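Local coordinates for putative outer membrane protein (LpxR) (Salmonella typhimurium, PDB 3FID) that probably removes an acyl chain from lipid A in the outer membrane, acting as a lipopolysaccharide-modifying deacylase whose crystallised form binds zinc, at residues G36-S42 and R204-I208; L83-W89 and R100-G106; S2-A8 and I288-F294. Residue numbers count along the deposited sequence, not the author numbering.

Contact 1 of 3, residues G36-S42 and R204-I208; sequences GLFLGYS and RRGLI. With ZN (zinc ion), chain D.
Residues 36-42 form an extended strand, whereas 204-208 is a loop packing, without hydrogen bonds, across the strand face that carries Phe38 and Ser42: CA atoms are 7.1 Å apart for Phe38 and Arg205 and 6.7 Å for Ser42 and Leu207. The loop turns through a type I' beta turn, Arg204 to Leu207, closed by Leu207 N to Arg204 O at 3.1 Å; at Gly206 (phi/psi 101°/-26°) a CB would jam against the preceding carbonyl. Phe38 (chi1 t) points toward the turn. Arg205 CB sits over the face of the Phe38 ring, 3.7 Å from its centroid, in a CH-pi contact, and Leu207 CD1 is 3.8 Å from Phe38 CZ at the ring edge. Leu207 CD2 packs 3.6 Å from Gly40 C. Phe38 CB lies over one face of the Arg205 guanidinium, whose NH2 forms a salt bridge with Asp58. Tyr41 points away, its OH binding zinc at 2.3 Å with Ser1 and His43. This is a loop folded into a beta-barrel lumen and packed against the inner wall.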
# COMPACT_ATOMS: atom_id res chain seq x y z
N GLY A 36 8.32 -2.82 -0.96
CA GLY A 36 7.97 -1.73 -0.06
C GLY A 36 8.62 -1.95 1.30
O GLY A 36 8.76 -3.10 1.75
N LEU A 37 9.05 -0.85 1.92
CA LEU A 37 9.47 -0.84 3.34
C LEU A 37 8.77 0.33 4.01
O LEU A 37 8.70 1.43 3.44
CB LEU A 37 10.99 -0.65 3.49
CG LEU A 37 11.50 -0.94 4.93
CD1 LEU A 37 10.99 -2.27 5.52
CD2 LEU A 37 13.04 -0.92 5.02
N PHE A 38 8.26 0.09 5.21
CA PHE A 38 7.48 1.09 5.94
C PHE A 38 7.75 0.89 7.44
O PHE A 38 7.76 -0.24 7.92
CB PHE A 38 5.97 0.89 5.60
CG PHE A 38 5.00 1.68 6.46
CD1 PHE A 38 4.69 1.24 7.74
CD2 PHE A 38 4.34 2.81 5.96
CE1 PHE A 38 3.78 1.94 8.55
CE2 PHE A 38 3.41 3.54 6.75
CZ PHE A 38 3.14 3.09 8.07
N LEU A 39 7.99 1.99 8.14
CA LEU A 39 8.13 1.98 9.60
C LEU A 39 7.21 3.08 10.09
O LEU A 39 7.22 4.21 9.57
CB LEU A 39 9.60 2.23 9.99
CG LEU A 39 10.04 2.21 11.46
CD1 LEU A 39 9.71 0.90 12.18
CD2 LEU A 39 11.54 2.50 11.57
N GLY A 40 6.36 2.75 11.06
CA GLY A 40 5.37 3.72 11.51
C GLY A 40 5.12 3.64 13.01
O GLY A 40 5.37 2.63 13.64
N TYR A 41 4.63 4.75 13.56
CA TYR A 41 4.26 4.82 14.97
C TYR A 41 2.93 5.51 15.09
O TYR A 41 2.74 6.56 14.48
CB TYR A 41 5.31 5.60 15.78
CG TYR A 41 4.90 5.78 17.23
CD1 TYR A 41 4.55 7.05 17.74
CD2 TYR A 41 4.85 4.68 18.08
CE1 TYR A 41 4.17 7.19 19.07
CE2 TYR A 41 4.45 4.81 19.39
CZ TYR A 41 4.13 6.06 19.88
OH TYR A 41 3.78 6.13 21.20
N SER A 42 2.02 4.92 15.87
CA SER A 42 0.70 5.47 16.13
C SER A 42 0.56 5.72 17.62
O SER A 42 0.83 4.85 18.42
CB SER A 42 -0.37 4.47 15.72
OG SER A 42 -0.80 4.73 14.39
N ARG A 204 -3.02 0.89 5.87
CA ARG A 204 -2.49 1.18 7.19
C ARG A 204 -1.09 0.58 7.38
O ARG A 204 -0.36 1.02 8.27
CB ARG A 204 -3.49 0.80 8.28
CG ARG A 204 -4.74 1.77 8.33
CD ARG A 204 -4.43 2.95 9.27
NE ARG A 204 -4.54 2.47 10.64
CZ ARG A 204 -3.98 3.03 11.70
NH1 ARG A 204 -3.22 4.12 11.58
NH2 ARG A 204 -4.16 2.47 12.87
N ARG A 205 -0.73 -0.37 6.52
CA ARG A 205 0.65 -0.90 6.44
C ARG A 205 1.21 -1.28 7.82
O ARG A 205 2.33 -0.92 8.18
CB ARG A 205 1.58 0.10 5.72
CG ARG A 205 1.07 0.46 4.31
CD ARG A 205 2.02 1.38 3.56
NE ARG A 205 3.28 0.73 3.15
CZ ARG A 205 4.13 1.26 2.27
NH1 ARG A 205 3.86 2.44 1.73
NH2 ARG A 205 5.25 0.62 1.90
N GLY A 206 0.42 -2.02 8.59
CA GLY A 206 0.88 -2.48 9.90
C GLY A 206 0.37 -1.70 11.10
O GLY A 206 0.31 -2.24 12.19
N LEU A 207 0.02 -0.43 10.93
CA LEU A 207 -0.49 0.32 12.06
C LEU A 207 -1.84 -0.24 12.49
O LEU A 207 -2.65 -0.66 11.67
CB LEU A 207 -0.57 1.80 11.75
CG LEU A 207 0.80 2.43 11.43
CD1 LEU A 207 0.60 3.79 10.80
CD2 LEU A 207 1.69 2.47 12.70
N ILE A 208 -2.06 -0.25 13.80
CA ILE A 208 -3.28 -0.84 14.39
C ILE A 208 -3.92 0.18 15.33
O ILE A 208 -3.23 0.79 16.15
CB ILE A 208 -2.94 -2.16 15.16
CG1 ILE A 208 -2.55 -3.27 14.15
CG2 ILE A 208 -4.13 -2.62 16.06
CD1 ILE A 208 -1.94 -4.55 14.79
ZN ZN D . 1.81 6.05 22.38

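Contact 2 of 3, residues L83-W89 and R100-G106; sequences LHTGLEW and RLGTDIG. With ZN (zinc ion), chain E.
A zinc site on the inner face of the barrel wall spans these two strands: the metal is bound by His84 ND1 at 2.1 Å, Asp104 OD1 at 1.8 Å and water 2 at 2.3 Å, with His54 of the adjacent strand as the remaining ligand. His84 takes chi1 p and Asp104 chi1 m, which brings ND1 and OD1 to 3.0 Å around the shared ion. On its far side, His84 NE2 is hydrogen-bonded to Asp58. Strands 83-89 and 100-106 run antiparallel at 170°, their axes 4.5 Å apart, as arms of a beta hairpin, the up-and-down unit from which outer membrane barrels are built. Thr85 with Ile105, Leu87 with Thr103 and Trp89 with Leu101 are hydrogen-bonded pairs: Thr85 N to Ile105 O and Ile105 N to Thr85 O are both 3.0 Å, and Trp89 N to Leu101 O is 2.8 Å. Gly106, Asp104 and Gly102 face His84, Gly86 and Glu88 in the non-hydrogen-bonded pairs; a CB on Gly86 would clash with Asp104 OD2. Water 1 links Asp104 OD2 (2.8 Å) and Leu87 O (2.9 Å). Farther along the inner face, Glu88 OE2 forms a salt bridge with Arg100 NH1 at 2.8 Å, while Arg100 NH2 reaches Leu202 O.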
# COMPACT_ATOMS: atom_id res chain seq x y z
N LEU A 83 9.81 7.89 -2.04
CA LEU A 83 10.31 7.93 -0.65
C LEU A 83 9.50 8.99 0.09
O LEU A 83 9.36 10.10 -0.39
CB LEU A 83 11.78 8.35 -0.64
CG LEU A 83 12.46 8.52 0.73
CD1 LEU A 83 12.70 7.17 1.49
CD2 LEU A 83 13.77 9.22 0.40
N HIS A 84 8.92 8.63 1.23
CA HIS A 84 7.92 9.54 1.82
C HIS A 84 7.86 9.47 3.33
O HIS A 84 8.24 8.48 3.93
CB HIS A 84 6.52 9.33 1.21
CG HIS A 84 6.10 7.88 1.10
ND1 HIS A 84 5.04 7.36 1.80
CD2 HIS A 84 6.58 6.87 0.35
CE1 HIS A 84 4.88 6.09 1.48
NE2 HIS A 84 5.82 5.76 0.61
N THR A 85 7.42 10.57 3.94
CA THR A 85 7.23 10.58 5.37
C THR A 85 5.99 11.40 5.61
O THR A 85 5.69 12.28 4.84
CB THR A 85 8.48 11.16 6.14
OG1 THR A 85 8.22 11.13 7.55
CG2 THR A 85 8.83 12.58 5.70
N GLY A 86 5.27 11.13 6.69
CA GLY A 86 4.16 12.01 6.96
C GLY A 86 3.53 11.80 8.31
O GLY A 86 4.01 11.02 9.11
N LEU A 87 2.41 12.49 8.51
CA LEU A 87 1.64 12.45 9.73
C LEU A 87 0.19 12.23 9.35
O LEU A 87 -0.27 12.69 8.29
CB LEU A 87 1.75 13.82 10.42
CG LEU A 87 3.08 14.15 11.10
CD1 LEU A 87 3.12 15.66 11.37
CD2 LEU A 87 3.25 13.32 12.39
N GLU A 88 -0.56 11.56 10.23
CA GLU A 88 -1.97 11.31 9.97
C GLU A 88 -2.81 11.28 11.25
O GLU A 88 -2.39 10.70 12.23
CB GLU A 88 -2.10 9.96 9.29
CG GLU A 88 -3.46 9.63 8.75
CD GLU A 88 -3.54 8.16 8.43
OE1 GLU A 88 -3.85 7.38 9.35
OE2 GLU A 88 -3.26 7.79 7.27
N TRP A 89 -4.00 11.88 11.18
CA TRP A 89 -5.00 11.80 12.24
C TRP A 89 -5.98 10.66 11.88
O TRP A 89 -6.46 10.59 10.77
CB TRP A 89 -5.73 13.15 12.30
CG TRP A 89 -6.78 13.24 13.34
CD1 TRP A 89 -8.14 13.24 13.15
CD2 TRP A 89 -6.57 13.39 14.74
NE1 TRP A 89 -8.79 13.36 14.37
CE2 TRP A 89 -7.85 13.45 15.36
CE3 TRP A 89 -5.42 13.47 15.55
CZ2 TRP A 89 -8.01 13.59 16.74
CZ3 TRP A 89 -5.58 13.59 16.94
CH2 TRP A 89 -6.87 13.66 17.51
N ARG A 100 -10.03 9.78 8.59
CA ARG A 100 -8.58 9.93 8.61
C ARG A 100 -8.19 11.11 7.76
O ARG A 100 -8.81 11.37 6.73
CB ARG A 100 -7.90 8.69 8.05
CG ARG A 100 -7.95 7.53 8.98
CD ARG A 100 -6.74 6.68 8.77
NE ARG A 100 -7.06 5.58 7.92
CZ ARG A 100 -6.23 5.08 7.02
NH1 ARG A 100 -5.00 5.58 6.83
NH2 ARG A 100 -6.65 4.09 6.29
N LEU A 101 -7.16 11.82 8.20
CA LEU A 101 -6.68 13.00 7.48
C LEU A 101 -5.18 12.99 7.60
O LEU A 101 -4.67 12.93 8.70
CB LEU A 101 -7.24 14.28 8.13
CG LEU A 101 -8.71 14.63 7.88
CD1 LEU A 101 -9.14 15.75 8.83
CD2 LEU A 101 -8.87 15.05 6.43
N GLY A 102 -4.47 13.07 6.48
CA GLY A 102 -3.01 12.96 6.52
C GLY A 102 -2.31 13.81 5.48
O GLY A 102 -2.89 14.19 4.46
N THR A 103 -1.04 14.11 5.75
CA THR A 103 -0.18 14.79 4.78
C THR A 103 1.19 14.14 4.75
O THR A 103 1.77 13.93 5.81
CB THR A 103 -0.02 16.29 5.12
OG1 THR A 103 -1.32 16.90 5.19
CG2 THR A 103 0.78 17.02 4.03
N ASP A 104 1.67 13.81 3.54
CA ASP A 104 3.05 13.35 3.30
C ASP A 104 3.87 14.42 2.61
O ASP A 104 3.33 15.22 1.85
CB ASP A 104 3.10 12.12 2.36
CG ASP A 104 2.95 10.81 3.09
OD1 ASP A 104 3.50 9.79 2.63
OD2 ASP A 104 2.28 10.81 4.16
N ILE A 105 5.17 14.41 2.86
CA ILE A 105 6.11 15.03 1.95
C ILE A 105 6.95 13.91 1.37
O ILE A 105 7.23 12.91 2.03
CB ILE A 105 6.98 16.11 2.63
CG1 ILE A 105 7.60 15.55 3.92
CG2 ILE A 105 6.11 17.35 2.88
CD1 ILE A 105 8.46 16.58 4.76
N GLY A 106 7.32 14.05 0.11
CA GLY A 106 8.20 13.07 -0.46
C GLY A 106 8.74 13.43 -1.82
O GLY A 106 8.59 14.57 -2.32
ZN ZN E . 3.63 8.10 3.17
O HOH W 1 0.33 10.81 6.13
O HOH W 2 1.71 7.10 2.49

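Contact 3 of 3, residues S2-A8 and I288-F294; sequences SLAISVA and INGDITF
The backbone ladder comes first. Strands 2-8 and 288-294 are antiparallel, their axes 4.5 Å apart at the closest and inclined at 164°. Leu3 with Phe294, Ile5 with Ile292 and Val7 with Gly290 are hydrogen-bonded pairs, each closed in both directions: Leu3 N to Phe294 O and Phe294 N to Leu3 O are 2.8 Å, Ile5 N to Ile292 O and Ile292 N to Ile5 O are 3.0 Å, and Val7 N to Gly290 O and Gly290 N to Val7 O are 3.0 Å. Between them, the non-hydrogen-bonded pairs Ala4 with Thr293, Ser6 with Asp291 and Ala8 with Asn289 bring CA atoms to 4.1-4.3 Å, supported by CA-H...O contacts such as Ala8 CA to Ile288 O at 3.2 Å.

The inner face carries Ser6, Asn289, Asp291 and Thr293 along with the small Ala4 and Ala8. Ser6 (chi1 t) donates from OG to Asp291 OD1 in a very short hydrogen bond of 2.4 Å, and Asn289 ND2 donates to the same Asp291 OD1 at 3.0 Å. Asn289 OD1 turns to Asn273 and Arg256.

Van der Waals contact between side chains is modest. Leu3, Ile5, Val7, Ile292 and Phe294 share the outer face, as expected of a barrel wall facing lipid, while the carbons Ser2 CB and Thr293 CG2 meet at 3.6 Å within.

The pair illustrates how a transmembrane beta-barrel closes: its N-terminal and C-terminal strands, separated by almost the whole sequence, zip together. Strand 33-44 continues the sheet beyond 2-9, strand 266-275 continues it beyond 285-295, and the 204-208 loop covers Ala4 and Thr293 from inside.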
# COMPACT_ATOMS: atom_id res chain seq x y z
N SER A 2 0.80 1.78 18.69
CA SER A 2 1.43 0.71 17.92
C SER A 2 2.65 1.24 17.17
O SER A 2 2.67 2.41 16.73
CB SER A 2 0.42 -0.07 17.04
OG SER A 2 -0.14 0.68 15.95
N LEU A 3 3.67 0.40 17.10
CA LEU A 3 4.89 0.62 16.34
C LEU A 3 4.95 -0.55 15.33
O LEU A 3 4.84 -1.71 15.72
CB LEU A 3 6.08 0.58 17.31
CG LEU A 3 7.55 0.88 16.99
CD1 LEU A 3 8.09 -0.08 15.95
CD2 LEU A 3 7.75 2.31 16.56
N ALA A 4 5.07 -0.23 14.04
CA ALA A 4 4.95 -1.27 13.02
C ALA A 4 6.05 -1.23 11.99
O ALA A 4 6.51 -0.14 11.63
CB ALA A 4 3.58 -1.18 12.32
N ILE A 5 6.42 -2.41 11.51
CA ILE A 5 7.33 -2.56 10.36
C ILE A 5 6.53 -3.32 9.31
O ILE A 5 5.93 -4.35 9.61
CB ILE A 5 8.52 -3.49 10.73
CG1 ILE A 5 9.10 -3.08 12.10
CG2 ILE A 5 9.59 -3.51 9.58
CD1 ILE A 5 10.39 -2.26 12.04
N SER A 6 6.54 -2.84 8.07
CA SER A 6 5.83 -3.58 7.03
C SER A 6 6.71 -3.73 5.78
O SER A 6 7.36 -2.78 5.35
CB SER A 6 4.50 -2.91 6.68
OG SER A 6 3.81 -3.64 5.64
N VAL A 7 6.74 -4.95 5.25
CA VAL A 7 7.51 -5.28 4.05
C VAL A 7 6.51 -5.72 2.96
O VAL A 7 5.69 -6.63 3.19
CB VAL A 7 8.57 -6.38 4.37
CG1 VAL A 7 9.31 -6.89 3.11
CG2 VAL A 7 9.59 -5.86 5.42
N ALA A 8 6.56 -5.09 1.78
CA ALA A 8 5.75 -5.51 0.62
C ALA A 8 6.67 -6.12 -0.42
O ALA A 8 7.80 -5.66 -0.59
CB ALA A 8 5.01 -4.36 0.02
N ILE A 288 2.08 -9.09 -1.87
CA ILE A 288 1.69 -9.20 -0.47
C ILE A 288 2.35 -8.12 0.36
O ILE A 288 3.34 -7.52 -0.06
CB ILE A 288 2.06 -10.55 0.15
CG1 ILE A 288 3.59 -10.76 0.16
CG2 ILE A 288 1.33 -11.69 -0.57
CD1 ILE A 288 4.07 -11.83 1.11
N ASN A 289 1.79 -7.87 1.53
CA ASN A 289 2.56 -7.23 2.58
C ASN A 289 2.46 -8.08 3.85
O ASN A 289 1.43 -8.72 4.10
CB ASN A 289 2.21 -5.72 2.76
CG ASN A 289 0.75 -5.46 3.12
OD1 ASN A 289 -0.12 -5.36 2.24
ND2 ASN A 289 0.48 -5.30 4.41
N GLY A 290 3.57 -8.12 4.60
CA GLY A 290 3.61 -8.81 5.89
C GLY A 290 4.07 -7.79 6.92
O GLY A 290 5.02 -7.01 6.67
N ASP A 291 3.37 -7.75 8.05
CA ASP A 291 3.65 -6.71 9.04
C ASP A 291 3.87 -7.30 10.44
O ASP A 291 3.25 -8.31 10.82
CB ASP A 291 2.53 -5.65 9.14
CG ASP A 291 1.75 -5.43 7.81
OD1 ASP A 291 2.35 -5.27 6.74
OD2 ASP A 291 0.51 -5.38 7.88
N ILE A 292 4.77 -6.66 11.18
CA ILE A 292 4.96 -7.00 12.59
C ILE A 292 4.65 -5.72 13.33
O ILE A 292 5.21 -4.67 13.00
CB ILE A 292 6.42 -7.42 12.91
CG1 ILE A 292 6.79 -8.69 12.15
CG2 ILE A 292 6.58 -7.63 14.43
CD1 ILE A 292 8.26 -9.09 12.33
N THR A 293 3.69 -5.79 14.26
CA THR A 293 3.21 -4.62 14.94
C THR A 293 3.33 -4.86 16.45
O THR A 293 2.84 -5.87 16.97
CB THR A 293 1.76 -4.34 14.58
OG1 THR A 293 1.63 -4.31 13.16
CG2 THR A 293 1.32 -2.96 15.14
N PHE A 294 4.00 -3.93 17.12
CA PHE A 294 4.03 -3.94 18.58
C PHE A 294 2.94 -3.00 19.02
O PHE A 294 2.88 -1.87 18.58
CB PHE A 294 5.42 -3.54 19.08
CG PHE A 294 6.48 -4.50 18.65
CD1 PHE A 294 6.63 -5.72 19.30
CD2 PHE A 294 7.25 -4.24 17.52
CE1 PHE A 294 7.59 -6.65 18.87
CE2 PHE A 294 8.21 -5.16 17.08
CZ PHE A 294 8.38 -6.36 17.76

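All three contacts reach one curled sheet, contact 1 through strand 33-44 alone, and the loop at 204-208 ties them together from the lumen. Contacts 1 and 3 have centres about 6 Å apart: Ser42 N lies 2.7 Å from Ser2 O, a probable hydrogen bond, and Gly206 O lies 2.6 Å from Thr293 OG1, joining the loop to the closing seam. Toward contact 2, centred about 12 Å from the centre of contact 1, Arg204 CD packs 3.6 Å from Arg100 CZ and Arg205 NH1 3.8 Å from His84 CE1. Contacts 2 and 3, with centres about 17 Å apart, do not touch. The zinc ions of contacts 1 and 2 occupy separate sites, ZN to ZN 19.4 Å.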